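Local atomic coordinates of ESSC (Geobacillus thermodenitrificans, PDB entry 5FWH), a protein that forms the N-terminal forkhead-associated part of a membrane ATPase of the bacterial Type VII secretion apparatus and probably mediates protein-protein contacts there. Residues A[1-13]-A[83-95]. Numbering follows the deposited sequence.
Sequences MSQLWVLYETYCQ and QMTIAWSGEEQRK
Gln-83 O lies 4.2 Å from Tyr-8 CB, and one water links the same oxygen to Glu-9 N in the turn that follows strand 3-8, taking a hydrogen from the amide and giving one to the carbonyl. From here strand 84-88 runs antiparallel to strand 3-8. The selenium of selenomethionine Met-84 lies 4.2 Å from Val-6 CG1. Thr-85 pairs with Leu-7 through two backbone bonds. Ile-86 runs alongside Leu-4 and Val-6 on the same face: CG2 is 3.9 Å from Leu-4 CD1, and CD1 reaches both methyls of Val-6. Ile-26 of strand 23-27 covers Met-84 and Ile-86, and Ile-24 packs on Leu-4. On the reverse of the sheet Ala-87 pairs with Trp-5, its carbonyl O 3.4 Å from Trp-5 CD1 at the indole edge; Trp-5 NE1 is buried without a partner. Trp-88 carries CG anti to its own N (chi1 -175°), which swings the indole along the strand until NE1 gives Ser-2 OG a straight bond of 3.0 Å, close to the ring plane. A phenylalanine in place of Trp-88 would probably leave Ser-2 OG without this donor and open a gap beside Leu-17 and Pro-71. Ser-89 grips Gln-3 twice: its N bonds to Gln-3 O, and its OG accepts from Gln-3 N at 3.1 Å (173°), a side chain standing in for a backbone carbonyl. Gly-90 N sits over the rim of one face of the Trp-88 indole. Farther along the loop, Gln-93 crosses Gln-3 at about a right angle, OE1 3.2 Å from Gln-3 NE2; that NE2 is hydrogen-bonded to Gln-167 OE1. The two central strands of a four-stranded antiparallel sheet, one layer of a beta sandwich as in forkhead-associated domains, are thus zipped together.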
HETATM    1  N   MSE A   1     -12.726  -1.762  -3.279  1.00 84.57           N
HETATM    2  CA  MSE A   1     -12.263  -1.403  -1.914  1.00 81.40           C
HETATM    3  C   MSE A   1     -11.938   0.083  -1.897  1.00 72.62           C
HETATM    4  O   MSE A   1     -11.639   0.695  -2.919  1.00 72.92           O
HETATM    5  CB  MSE A   1     -11.031  -2.219  -1.447  1.00 87.10           C
HETATM    6  CG  MSE A   1     -11.133  -3.756  -1.530  1.00101.06           C
HETATM    7 SE   MSE A   1     -11.119  -4.736   0.221  1.00121.04          SE
HETATM    8  CE  MSE A   1      -9.446  -5.803   0.289  1.00112.81           C
ATOM      9  N   SER A   2     -12.019   0.634  -0.698  1.00 66.75           N
ATOM     10  CA  SER A   2     -11.639   1.985  -0.343  1.00 60.38           C
ATOM     11  C   SER A   2     -10.720   1.730   0.852  1.00 56.26           C
ATOM     12  O   SER A   2     -11.139   1.172   1.891  1.00 48.53           O
ATOM     13  CB  SER A   2     -12.888   2.759   0.093  1.00 63.05           C
ATOM     14  OG  SER A   2     -12.581   4.040   0.627  1.00 66.39           O
ATOM     15  N   GLN A   3      -9.443   2.041   0.693  1.00 49.11           N
ATOM     16  CA  GLN A   3      -8.551   1.759   1.761  1.00 50.05           C
ATOM     17  C   GLN A   3      -7.744   2.990   2.139  1.00 47.19           C
ATOM     18  O   GLN A   3      -7.420   3.826   1.285  1.00 43.23           O
ATOM     19  CB  GLN A   3      -7.656   0.607   1.389  1.00 49.95           C
ATOM     20  CG  GLN A   3      -8.467  -0.679   1.215  1.00 53.01           C
ATOM     21  CD  GLN A   3      -7.626  -1.907   0.885  1.00 53.89           C
ATOM     22  OE1 GLN A   3      -7.808  -2.990   1.488  1.00 60.74           O
ATOM     23  NE2 GLN A   3      -6.762  -1.781  -0.100  1.00 52.02           N
ATOM     24  N   LEU A   4      -7.486   3.099   3.433  1.00 47.24           N
ATOM     25  CA  LEU A   4      -6.440   4.031   3.884  1.00 51.35           C
ATOM     26  C   LEU A   4      -5.253   3.289   4.353  1.00 47.06           C
ATOM     27  O   LEU A   4      -5.305   2.227   5.001  1.00 44.74           O
ATOM     28  CB  LEU A   4      -6.841   5.038   4.974  1.00 56.04           C
ATOM     29  CG  LEU A   4      -7.763   4.743   6.141  1.00 62.19           C
ATOM     30  CD1 LEU A   4      -7.700   5.928   7.076  1.00 63.55           C
ATOM     31  CD2 LEU A   4      -9.185   4.531   5.665  1.00 65.69           C
ATOM     32  N   TRP A   5      -4.176   3.966   4.115  1.00 46.52           N
ATOM     33  CA  TRP A   5      -2.879   3.529   4.519  1.00 47.48           C
ATOM     34  C   TRP A   5      -2.495   4.449   5.599  1.00 44.09           C
ATOM     35  O   TRP A   5      -2.539   5.668   5.408  1.00 41.07           O
ATOM     36  CB  TRP A   5      -1.967   3.700   3.368  1.00 50.67           C
ATOM     37  CG  TRP A   5      -2.542   3.139   2.143  1.00 52.69           C
ATOM     38  CD1 TRP A   5      -3.718   3.508   1.479  1.00 54.82           C
ATOM     39  CD2 TRP A   5      -1.942   2.185   1.367  1.00 52.62           C
ATOM     40  NE1 TRP A   5      -3.846   2.822   0.352  1.00 53.09           N
ATOM     41  CE2 TRP A   5      -2.796   1.943   0.276  1.00 55.70           C
ATOM     42  CE3 TRP A   5      -0.778   1.456   1.498  1.00 53.07           C
ATOM     43  CZ2 TRP A   5      -2.522   1.004  -0.662  1.00 53.66           C
ATOM     44  CZ3 TRP A   5      -0.521   0.547   0.574  1.00 54.58           C
ATOM     45  CH2 TRP A   5      -1.381   0.333  -0.511  1.00 56.78           C
ATOM     46  N   VAL A   6      -2.067   3.862   6.682  1.00 41.20           N
ATOM     47  CA  VAL A   6      -1.527   4.580   7.825  1.00 41.25           C
ATOM     48  C   VAL A   6      -0.016   4.179   8.022  1.00 37.91           C
ATOM     49  O   VAL A   6       0.330   3.071   8.351  1.00 35.16           O
ATOM     50  CB  VAL A   6      -2.369   4.265   9.040  1.00 44.14           C
ATOM     51  CG1 VAL A   6      -1.833   4.978  10.299  1.00 48.04           C
ATOM     52  CG2 VAL A   6      -3.819   4.626   8.726  1.00 45.54           C
ATOM     53  N   LEU A   7       0.827   5.140   7.744  1.00 36.89           N
ATOM     54  CA  LEU A   7       2.236   5.021   7.787  1.00 41.87           C
ATOM     55  C   LEU A   7       2.777   5.826   8.969  1.00 41.25           C
ATOM     56  O   LEU A   7       2.430   6.964   9.145  1.00 37.58           O
ATOM     57  CB  LEU A   7       2.873   5.554   6.500  1.00 43.56           C
ATOM     58  CG  LEU A   7       2.419   4.782   5.236  1.00 44.72           C
ATOM     59  CD1 LEU A   7       1.224   5.488   4.565  1.00 46.45           C
ATOM     60  CD2 LEU A   7       3.578   4.681   4.236  1.00 46.93           C
ATOM     61  N   TYR A   8       3.660   5.166   9.710  1.00 43.01           N
ATOM     62  CA  TYR A   8       4.335   5.750  10.881  1.00 47.03           C
ATOM     63  C   TYR A   8       5.528   4.844  11.237  1.00 49.40           C
ATOM     64  O   TYR A   8       5.501   3.616  10.922  1.00 46.12           O
ATOM     65  CB  TYR A   8       3.354   5.826  12.044  1.00 47.17           C
ATOM     66  CG  TYR A   8       2.786   4.485  12.410  1.00 47.76           C
ATOM     67  CD1 TYR A   8       1.757   3.920  11.666  1.00 47.72           C
ATOM     68  CD2 TYR A   8       3.257   3.776  13.505  1.00 51.24           C
ATOM     69  CE1 TYR A   8       1.225   2.727  11.990  1.00 46.77           C
ATOM     70  CE2 TYR A   8       2.744   2.541  13.820  1.00 51.76           C
ATOM     71  CZ  TYR A   8       1.713   2.036  13.060  1.00 51.39           C
ATOM     72  OH  TYR A   8       1.181   0.817  13.347  1.00 52.52           O
ATOM     73  N   GLU A   9       6.572   5.426  11.872  1.00 51.79           N
ATOM     74  CA  GLU A   9       7.821   4.721  12.149  1.00 51.60           C
ATOM     75  C   GLU A   9       8.205   3.871  10.924  1.00 50.17           C
ATOM     76  O   GLU A   9       8.362   4.438   9.854  1.00 47.61           O
ATOM     77  CB  GLU A   9       7.745   3.913  13.449  1.00 55.88           C
ATOM     78  CG  GLU A   9       7.336   4.784  14.646  1.00 63.85           C
ATOM     79  CD  GLU A   9       7.775   4.285  16.034  1.00 71.00           C
ATOM     80  OE1 GLU A   9       8.807   3.546  16.148  1.00 77.74           O
ATOM     81  OE2 GLU A   9       7.094   4.650  17.032  1.00 73.06           O
ATOM     82  N   THR A  10       8.309   2.549  11.082  1.00 47.88           N
ATOM     83  CA  THR A  10       8.683   1.614  10.014  1.00 47.20           C
ATOM     84  C   THR A  10       7.504   0.659   9.643  1.00 43.56           C
ATOM     85  O   THR A  10       7.705  -0.489   9.238  1.00 46.92           O
ATOM     86  CB  THR A  10       9.874   0.786  10.523  1.00 50.89           C
ATOM     87  OG1 THR A  10       9.511   0.167  11.779  1.00 48.09           O
ATOM     88  CG2 THR A  10      11.121   1.694  10.686  1.00 51.90           C
ATOM     89  N   TYR A  11       6.277   1.116   9.879  1.00 42.86           N
ATOM     90  CA  TYR A  11       5.076   0.313   9.700  1.00 43.65           C
ATOM     91  C   TYR A  11       4.171   0.992   8.704  1.00 44.55           C
ATOM     92  O   TYR A  11       4.252   2.217   8.536  1.00 35.93           O
ATOM     93  CB  TYR A  11       4.321   0.162  11.016  1.00 46.86           C
ATOM     94  CG  TYR A  11       5.246  -0.463  12.035  1.00 49.21           C
ATOM     95  CD1 TYR A  11       5.664  -1.782  11.880  1.00 51.07           C
ATOM     96  CD2 TYR A  11       5.786   0.306  13.086  1.00 50.22           C
ATOM     97  CE1 TYR A  11       6.585  -2.353  12.775  1.00 55.26           C
ATOM     98  CE2 TYR A  11       6.671  -0.249  13.975  1.00 53.99           C
ATOM     99  CZ  TYR A  11       7.064  -1.572  13.814  1.00 54.89           C
ATOM    100  OH  TYR A  11       7.931  -2.103  14.695  1.00 58.08           O
ATOM    101  N   CYS A  12       3.328   0.169   8.065  1.00 42.07           N
ATOM    102  CA  CYS A  12       2.239   0.660   7.265  1.00 43.60           C
ATOM    103  C   CYS A  12       1.067  -0.261   7.606  1.00 45.17           C
ATOM    104  O   CYS A  12       1.209  -1.489   7.470  1.00 44.43           O
ATOM    105  CB  CYS A  12       2.599   0.526   5.788  1.00 46.54           C
ATOM    106  SG  CYS A  12       1.315   1.067   4.619  1.00 52.07           S
ATOM    107  N   GLN A  13      -0.018   0.302   8.121  1.00 43.12           N
ATOM    108  CA  GLN A  13      -1.291  -0.443   8.302  1.00 42.62           C
ATOM    109  C   GLN A  13      -2.222  -0.021   7.193  1.00 44.84           C
ATOM    110  O   GLN A  13      -2.237   1.163   6.821  1.00 43.20           O
ATOM    111  CB  GLN A  13      -1.992  -0.036   9.557  1.00 44.59           C
ATOM    112  CG  GLN A  13      -1.285  -0.478  10.800  1.00 48.76           C
ATOM    113  CD  GLN A  13      -2.131  -0.323  12.049  1.00 51.63           C
ATOM    114  OE1 GLN A  13      -3.322  -0.685  12.097  1.00 53.13           O
ATOM    115  NE2 GLN A  13      -1.492   0.155  13.102  1.00 52.47           N
ATOM    116  N   GLN A  83       4.778  12.393  13.736  1.00 68.81           N
ATOM    117  CA  GLN A  83       5.059  12.121  12.319  1.00 63.23           C
ATOM    118  C   GLN A  83       4.345  10.867  11.774  1.00 60.04           C
ATOM    119  O   GLN A  83       4.791   9.749  12.006  1.00 52.33           O
ATOM    120  CB  GLN A  83       6.530  11.966  12.108  1.00 71.87           C
ATOM    121  CG  GLN A  83       6.926  11.714  10.668  1.00 76.00           C
ATOM    122  CD  GLN A  83       6.189  12.598   9.668  1.00 79.39           C
ATOM    123  OE1 GLN A  83       5.523  12.093   8.757  1.00 85.03           O
ATOM    124  NE2 GLN A  83       6.293  13.919   9.841  1.00 81.17           N
HETATM  125  N   MSE A  84       3.234  11.087  11.052  1.00 56.65           N
HETATM  126  CA  MSE A  84       2.393  10.009  10.481  1.00 55.59           C
HETATM  127  C   MSE A  84       1.837  10.396   9.117  1.00 50.70           C
HETATM  128  O   MSE A  84       1.349  11.505   8.969  1.00 54.06           O
HETATM  129  CB  MSE A  84       1.271   9.688  11.521  1.00 51.17           C
HETATM  130  CG  MSE A  84      -0.037   9.287  10.885  1.00 53.01           C
HETATM  131 SE   MSE A  84      -1.556   8.775  12.123  1.00 58.13          SE
HETATM  132  CE  MSE A  84      -0.594   7.941  13.608  1.00 50.42           C
ATOM    133  N   THR A  85       1.818   9.492   8.135  1.00 44.88           N
ATOM    134  CA  THR A  85       1.131   9.812   6.855  1.00 44.00           C
ATOM    135  C   THR A  85      -0.136   8.936   6.674  1.00 47.82           C
ATOM    136  O   THR A  85      -0.192   7.687   7.034  1.00 45.58           O
ATOM    137  CB  THR A  85       2.149   9.658   5.689  1.00 44.11           C
ATOM    138  OG1 THR A  85       3.201  10.629   5.875  1.00 47.84           O
ATOM    139  CG2 THR A  85       1.507   9.855   4.331  1.00 43.36           C
ATOM    140  N   ILE A  86      -1.203   9.599   6.224  1.00 49.74           N
ATOM    141  CA  ILE A  86      -2.434   8.882   5.809  1.00 48.29           C
ATOM    142  C   ILE A  86      -2.655   9.125   4.344  1.00 47.97           C
ATOM    143  O   ILE A  86      -2.493  10.278   3.852  1.00 43.61           O
ATOM    144  CB  ILE A  86      -3.712   9.387   6.492  1.00 50.95           C
ATOM    145  CG1 ILE A  86      -3.520   9.589   7.987  1.00 52.63           C
ATOM    146  CG2 ILE A  86      -4.876   8.429   6.176  1.00 55.71           C
ATOM    147  CD1 ILE A  86      -2.818   8.475   8.700  1.00 51.23           C
ATOM    148  N   ALA A  87      -2.996   8.057   3.636  1.00 42.53           N
ATOM    149  CA  ALA A  87      -3.185   8.164   2.231  1.00 44.43           C
ATOM    150  C   ALA A  87      -4.481   7.422   1.948  1.00 46.83           C
ATOM    151  O   ALA A  87      -4.864   6.500   2.702  1.00 47.80           O
ATOM    152  CB  ALA A  87      -2.032   7.515   1.546  1.00 43.77           C
ATOM    153  N   TRP A  88      -5.163   7.843   0.896  1.00 46.50           N
ATOM    154  CA  TRP A  88      -6.403   7.261   0.525  1.00 46.39           C
ATOM    155  C   TRP A  88      -6.319   6.847  -0.910  1.00 46.45           C
ATOM    156  O   TRP A  88      -5.839   7.599  -1.747  1.00 46.62           O
ATOM    157  CB  TRP A  88      -7.516   8.242   0.796  1.00 47.29           C
ATOM    158  CG  TRP A  88      -8.885   7.717   0.570  1.00 48.07           C
ATOM    159  CD1 TRP A  88      -9.362   6.532   0.976  1.00 49.07           C
ATOM    160  CD2 TRP A  88      -9.962   8.373  -0.117  1.00 51.01           C
ATOM    161  NE1 TRP A  88     -10.670   6.388   0.598  1.00 51.12           N
ATOM    162  CE2 TRP A  88     -11.073   7.516  -0.059  1.00 52.18           C
ATOM    163  CE3 TRP A  88     -10.088   9.591  -0.773  1.00 51.84           C
ATOM    164  CZ2 TRP A  88     -12.316   7.842  -0.637  1.00 54.79           C
ATOM    165  CZ3 TRP A  88     -11.315   9.945  -1.314  1.00 55.89           C
ATOM    166  CH2 TRP A  88     -12.415   9.061  -1.264  1.00 57.07           C
ATOM    167  N   SER A  89      -6.806   5.639  -1.175  1.00 42.86           N
ATOM    168  CA  SER A  89      -6.894   5.039  -2.506  1.00 43.96           C
ATOM    169  C   SER A  89      -8.008   5.586  -3.379  1.00 46.46           C
ATOM    170  O   SER A  89      -8.004   5.386  -4.598  1.00 48.35           O
ATOM    171  CB  SER A  89      -7.251   3.511  -2.354  1.00 44.81           C
ATOM    172  OG  SER A  89      -8.662   3.341  -1.993  1.00 42.86           O
ATOM    173  N   GLY A  90      -9.028   6.140  -2.771  1.00 47.31           N
ATOM    174  CA  GLY A  90     -10.216   6.497  -3.505  1.00 53.20           C
ATOM    175  C   GLY A  90     -11.147   5.299  -3.507  1.00 56.43           C
ATOM    176  O   GLY A  90     -10.814   4.215  -3.006  1.00 51.42           O
ATOM    177  N   GLU A  91     -12.330   5.511  -4.064  1.00 59.12           N
ATOM    178  CA  GLU A  91     -13.405   4.572  -3.859  1.00 67.43           C
ATOM    179  C   GLU A  91     -13.246   3.269  -4.690  1.00 69.04           C
ATOM    180  O   GLU A  91     -13.945   2.312  -4.384  1.00 74.53           O
ATOM    181  CB  GLU A  91     -14.780   5.262  -4.038  1.00 72.39           C
ATOM    182  CG  GLU A  91     -15.122   6.166  -2.834  1.00 79.62           C
ATOM    183  CD  GLU A  91     -16.124   7.299  -3.121  1.00 82.19           C
ATOM    184  OE1 GLU A  91     -17.043   7.080  -3.953  1.00 84.15           O
ATOM    185  OE2 GLU A  91     -15.989   8.404  -2.509  1.00 82.06           O
ATOM    186  N   GLU A  92     -12.298   3.212  -5.648  1.00 64.96           N
ATOM    187  CA  GLU A  92     -12.245   2.141  -6.610  1.00 62.35           C
ATOM    188  C   GLU A  92     -10.824   1.646  -6.862  1.00 59.82           C
ATOM    189  O   GLU A  92      -9.886   2.414  -6.985  1.00 58.12           O
ATOM    190  CB  GLU A  92     -12.859   2.602  -7.914  1.00 65.96           C
ATOM    191  CG  GLU A  92     -13.062   1.480  -8.942  1.00 70.62           C
ATOM    192  CD  GLU A  92     -13.653   1.959 -10.283  1.00 75.66           C
ATOM    193  OE1 GLU A  92     -14.092   3.124 -10.421  1.00 80.94           O
ATOM    194  OE2 GLU A  92     -13.670   1.154 -11.225  1.00 79.21           O
ATOM    195  N   GLN A  93     -10.700   0.338  -6.995  1.00 57.26           N
ATOM    196  CA  GLN A  93      -9.412  -0.314  -7.129  1.00 58.79           C
ATOM    197  C   GLN A  93      -9.563  -1.526  -7.979  1.00 59.13           C
ATOM    198  O   GLN A  93     -10.574  -2.228  -7.827  1.00 57.53           O
ATOM    199  CB  GLN A  93      -8.904  -0.706  -5.726  1.00 59.55           C
ATOM    200  CG  GLN A  93      -8.303   0.469  -4.939  1.00 58.67           C
ATOM    201  CD  GLN A  93      -7.487  -0.012  -3.736  1.00 63.68           C
ATOM    202  OE1 GLN A  93      -8.061  -0.443  -2.733  1.00 67.54           O
ATOM    203  NE2 GLN A  93      -6.148   0.041  -3.834  1.00 62.85           N
ATOM    204  N   ARG A  94      -8.564  -1.760  -8.858  1.00 60.68           N
ATOM    205  CA  ARG A  94      -8.523  -2.922  -9.764  1.00 63.72           C
ATOM    206  C   ARG A  94      -7.300  -3.850  -9.685  1.00 61.08           C
ATOM    207  O   ARG A  94      -6.187  -3.433  -9.272  1.00 51.51           O
ATOM    208  CB  ARG A  94      -8.726  -2.487 -11.213  1.00 72.10           C
ATOM    209  CG  ARG A  94      -7.753  -1.440 -11.747  1.00 75.45           C
ATOM    210  CD  ARG A  94      -8.197  -1.000 -13.152  1.00 83.31           C
ATOM    211  NE  ARG A  94      -9.665  -0.924 -13.309  1.00 86.53           N
ATOM    212  CZ  ARG A  94     -10.427   0.183 -13.341  1.00 88.69           C
ATOM    213  NH1 ARG A  94      -9.921   1.414 -13.268  1.00 89.35           N
ATOM    214  NH2 ARG A  94     -11.744   0.044 -13.448  1.00 90.44           N
ATOM    215  N   LYS A  95      -7.537  -5.079 -10.174  1.00 59.30           N
ATOM    216  CA  LYS A  95      -6.733  -6.258  -9.908  1.00 60.37           C
ATOM    217  C   LYS A  95      -6.315  -6.923 -11.206  1.00 58.25           C
ATOM    218  O   LYS A  95      -7.154  -7.341 -12.023  1.00 60.14           O
ATOM    219  CB  LYS A  95      -7.517  -7.237  -9.019  1.00 67.99           C
ATOM    220  CG  LYS A  95      -6.611  -8.189  -8.239  1.00 73.99           C
ATOM    221  CD  LYS A  95      -7.319  -9.009  -7.173  1.00 77.72           C
ATOM    222  CE  LYS A  95      -8.020 -10.204  -7.781  1.00 81.45           C
ATOM    223  NZ  LYS A  95      -7.084 -11.170  -8.420  1.00 83.35           N
TER
HETATM  224  O   HOH W   1       6.795   8.133  12.249  1.00 45.58           O